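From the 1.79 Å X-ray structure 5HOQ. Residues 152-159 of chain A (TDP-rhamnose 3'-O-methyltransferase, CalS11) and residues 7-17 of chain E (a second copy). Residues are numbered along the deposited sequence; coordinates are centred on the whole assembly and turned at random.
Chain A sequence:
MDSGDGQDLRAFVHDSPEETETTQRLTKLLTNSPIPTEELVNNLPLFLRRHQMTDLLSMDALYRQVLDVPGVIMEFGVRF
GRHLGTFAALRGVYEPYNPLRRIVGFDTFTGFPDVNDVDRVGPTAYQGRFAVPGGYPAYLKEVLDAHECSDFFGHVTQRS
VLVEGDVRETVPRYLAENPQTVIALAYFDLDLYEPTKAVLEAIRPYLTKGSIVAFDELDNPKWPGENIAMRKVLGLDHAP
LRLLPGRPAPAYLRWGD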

# COMPACT_ATOMS: atom_id res chain seq x y z
N PHE A 152 -1.15 -27.88 -24.30
CA PHE A 152 -1.63 -28.90 -23.37
C PHE A 152 -3.03 -29.38 -23.75
O PHE A 152 -3.34 -30.57 -23.59
N PHE A 153 -3.88 -28.49 -24.26
CA PHE A 153 -5.20 -28.86 -24.75
C PHE A 153 -5.27 -28.89 -26.27
O PHE A 153 -6.31 -28.59 -26.87
N GLY A 154 -4.18 -29.26 -26.92
CA GLY A 154 -4.17 -29.28 -28.37
C GLY A 154 -5.09 -30.31 -28.99
O GLY A 154 -5.28 -30.26 -30.22
N HIS A 155 -5.66 -31.23 -28.21
CA HIS A 155 -6.65 -32.18 -28.75
C HIS A 155 -8.04 -31.56 -28.89
O HIS A 155 -8.91 -32.16 -29.53
N VAL A 156 -8.26 -30.39 -28.32
CA VAL A 156 -9.54 -29.69 -28.47
C VAL A 156 -9.43 -28.78 -29.68
O VAL A 156 -8.54 -27.92 -29.74
N THR A 157 -10.36 -28.93 -30.61
CA THR A 157 -10.30 -28.16 -31.84
C THR A 157 -11.02 -26.82 -31.72
O THR A 157 -11.71 -26.52 -30.72
N GLN A 158 -10.88 -26.02 -32.78
CA GLN A 158 -11.57 -24.74 -32.89
C GLN A 158 -11.20 -23.80 -31.75
O GLN A 158 -12.02 -23.00 -31.28
N ARG A 159 -9.95 -23.88 -31.30
CA ARG A 159 -9.48 -22.92 -30.32
C ARG A 159 -8.88 -21.70 -30.99
O ARG A 159 -8.64 -20.69 -30.33
N GLN E 7 -21.56 -31.17 -36.61
CA GLN E 7 -20.88 -30.74 -35.39
C GLN E 7 -19.65 -31.60 -35.12
O GLN E 7 -19.73 -32.82 -35.08
N ASP E 8 -18.51 -30.93 -34.94
CA ASP E 8 -17.26 -31.60 -34.58
C ASP E 8 -17.18 -31.66 -33.06
O ASP E 8 -17.04 -30.63 -32.39
N LEU E 9 -17.27 -32.87 -32.51
CA LEU E 9 -17.30 -33.01 -31.06
C LEU E 9 -15.95 -32.77 -30.40
O LEU E 9 -15.90 -32.58 -29.18
N ARG E 10 -14.86 -32.79 -31.18
CA ARG E 10 -13.55 -32.43 -30.67
C ARG E 10 -13.44 -30.95 -30.31
O ARG E 10 -12.46 -30.56 -29.66
N ALA E 11 -14.40 -30.11 -30.74
CA ALA E 11 -14.39 -28.70 -30.35
C ALA E 11 -14.95 -28.49 -28.96
O ALA E 11 -14.84 -27.38 -28.42
N PHE E 12 -15.55 -29.52 -28.36
CA PHE E 12 -15.93 -29.46 -26.96
C PHE E 12 -14.78 -29.96 -26.09
O PHE E 12 -13.99 -30.82 -26.51
N VAL E 13 -14.68 -29.41 -24.88
CA VAL E 13 -13.65 -29.85 -23.95
C VAL E 13 -13.85 -31.32 -23.66
O VAL E 13 -14.95 -31.75 -23.30
N HIS E 14 -12.79 -32.11 -23.81
CA HIS E 14 -12.80 -33.51 -23.44
C HIS E 14 -11.40 -33.90 -22.97
O HIS E 14 -10.43 -33.20 -23.21
N ASP E 15 -11.32 -35.05 -22.30
CA ASP E 15 -10.07 -35.54 -21.72
C ASP E 15 -9.08 -35.99 -22.79
O ASP E 15 -9.42 -36.74 -23.71
N SER E 16 -7.82 -35.57 -22.62
CA SER E 16 -6.73 -36.16 -23.38
C SER E 16 -6.58 -37.65 -23.05
O SER E 16 -7.08 -38.13 -22.03
N PRO E 17 -5.87 -38.41 -23.89
CA PRO E 17 -5.57 -39.81 -23.54
C PRO E 17 -4.74 -39.93 -22.27
O PRO E 17 -4.93 -40.87 -21.48

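Three direct hydrogen bonds join the stretches. Of the two with a measured N-H...O angle, the straighter is backbone to backbone: T157(A) N donates to R10(E) O at 2.8 Å, with an angle of 162°. H155(A), whose CA-to-CB bond points toward chain E, adopts chi1 58° (p) and chi2 -71°, which brings its NE2 to H14(E) O at 2.7 Å and 150°; the carbonyl lies at the imidazole edge, near the ring plane, as a donated N-H requires. In the third, T157(A), also p (60°), donates from OG1 to OD2 of D8(E) at 3.1 Å; the CA-to-CB bond of D8(E) points toward chain A, although the residue is poorly ordered. Proximity alone is not sufficient evidence: T157(A) OG1 lies 3.0 Å from A11(E) N, but the angle is poor, and that amide instead donates to D8(E) O at 3.2 Å.

Aromatic contacts centre on H155(A). Its edge meets the face of H14(E), with ring centroids 4.8 Å apart and planes at 89°. H14(E) is also p (61°), and its ND1 donates to F12(E) O at 2.9 Å and 174°, a nearly linear bond that helps fix the ring. Over one face of H155(A), S16(E) CB sits 3.9 Å from the ring centroid, 23° off the normal, a CH-pi arrangement.

Apolar packing is looser. V156(A), t at 178°, is buried; its CG2 lies 4.2 Å from V13(E) CA. F153(A) CE1 reaches V13(E) CG1 at 4.3 Å. Q158(A), m at -71° and also directed toward chain E, makes a closer van der Waals contact through its amide end, CD to A11(E) CB at 3.6 Å.

Weaker CA-H...O contacts support the backbone pairing: V156(A) CA to R10(E) O at 3.3 Å (139° at H) and A11(E) CA to T157(A) O at 3.5 Å (148°). Water 1 bridges the same region, 2.8 Å from T157(A) O and 2.8 Å from A11(E) O.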

# COMPACT_ATOMS: atom_id res chain seq x y z
CB PHE A 152 -1.62 -28.36 -21.94
CG PHE A 152 -1.90 -29.40 -20.90
CD1 PHE A 152 -3.20 -29.66 -20.49
CD2 PHE A 152 -0.86 -30.15 -20.37
CE1 PHE A 152 -3.45 -30.65 -19.53
CE2 PHE A 152 -1.10 -31.12 -19.42
CZ PHE A 152 -2.39 -31.39 -19.01
CB PHE A 153 -6.27 -27.92 -24.18
CG PHE A 153 -6.87 -28.40 -22.89
CD1 PHE A 153 -7.79 -29.44 -22.88
CD2 PHE A 153 -6.48 -27.84 -21.68
CE1 PHE A 153 -8.33 -29.91 -21.69
CE2 PHE A 153 -7.01 -28.31 -20.47
CZ PHE A 153 -7.93 -29.34 -20.48
CB HIS A 155 -6.73 -33.44 -27.88
CG HIS A 155 -7.11 -33.16 -26.46
ND1 HIS A 155 -6.25 -32.54 -25.58
CD2 HIS A 155 -8.25 -33.40 -25.77
CE1 HIS A 155 -6.85 -32.41 -24.41
NE2 HIS A 155 -8.06 -32.93 -24.50
CB VAL A 156 -9.88 -28.88 -27.20
CG1 VAL A 156 -11.17 -28.12 -27.40
CG2 VAL A 156 -10.00 -29.80 -25.99
CB THR A 157 -10.92 -28.95 -32.99
OG1 THR A 157 -12.28 -29.23 -32.68
CG2 THR A 157 -10.16 -30.25 -33.20
CB GLN A 158 -13.08 -24.94 -32.98
CG GLN A 158 -13.51 -25.54 -34.32
CD GLN A 158 -14.98 -25.89 -34.36
OE1 GLN A 158 -15.83 -25.17 -33.83
NE2 GLN A 158 -15.30 -27.03 -34.99
CB ARG A 159 -8.50 -23.60 -29.37
CG ARG A 159 -9.18 -24.66 -28.45
CD ARG A 159 -8.20 -25.24 -27.42
NE ARG A 159 -7.03 -25.77 -28.08
CZ ARG A 159 -5.80 -25.27 -28.00
NH1 ARG A 159 -5.54 -24.22 -27.24
NH2 ARG A 159 -4.82 -25.84 -28.68
CB GLN E 7 -21.83 -30.81 -34.19
CG GLN E 7 -21.18 -30.44 -32.85
CD GLN E 7 -20.69 -29.00 -32.82
OE1 GLN E 7 -21.25 -28.13 -33.48
NE2 GLN E 7 -19.64 -28.75 -32.04
CB ASP E 8 -16.06 -30.86 -35.17
CG ASP E 8 -14.74 -31.51 -34.81
OD1 ASP E 8 -14.75 -32.70 -34.40
OD2 ASP E 8 -13.70 -30.83 -34.93
CB LEU E 9 -17.83 -34.40 -30.67
CG LEU E 9 -19.26 -34.70 -31.14
CD1 LEU E 9 -19.65 -36.11 -30.74
CD2 LEU E 9 -20.27 -33.70 -30.58
CB ARG E 10 -12.49 -32.78 -31.72
CG ARG E 10 -12.21 -34.28 -31.84
CD ARG E 10 -11.25 -34.57 -32.99
NE ARG E 10 -10.61 -35.88 -32.87
CZ ARG E 10 -11.13 -37.02 -33.31
NH1 ARG E 10 -12.31 -37.03 -33.92
NH2 ARG E 10 -10.46 -38.16 -33.15
CB ALA E 11 -15.19 -27.87 -31.35
CB PHE E 12 -17.18 -30.31 -26.70
CG PHE E 12 -18.38 -29.85 -27.44
CD1 PHE E 12 -18.62 -28.51 -27.67
CD2 PHE E 12 -19.30 -30.78 -27.92
CE1 PHE E 12 -19.75 -28.09 -28.36
CE2 PHE E 12 -20.43 -30.37 -28.61
CZ PHE E 12 -20.65 -29.02 -28.83
CB VAL E 13 -13.70 -29.01 -22.67
CG1 VAL E 13 -12.63 -29.50 -21.68
CG2 VAL E 13 -13.50 -27.53 -22.99
CB HIS E 14 -13.26 -34.38 -24.61
CG HIS E 14 -12.38 -34.29 -25.82
ND1 HIS E 14 -12.42 -33.22 -26.69
CD2 HIS E 14 -11.43 -35.13 -26.29
CE1 HIS E 14 -11.53 -33.42 -27.66
NE2 HIS E 14 -10.92 -34.57 -27.44
CB ASP E 15 -10.33 -36.72 -20.79
CG ASP E 15 -10.94 -36.32 -19.46
OD1 ASP E 15 -10.95 -35.12 -19.13
OD2 ASP E 15 -11.39 -37.22 -18.73
CB SER E 16 -5.42 -35.44 -23.07
OG SER E 16 -4.95 -35.82 -21.79
CB PRO E 17 -4.80 -40.32 -24.76
CG PRO E 17 -5.18 -39.40 -25.88
CD PRO E 17 -5.40 -38.06 -25.25
O HOH W 1 -13.47 -25.05 -29.12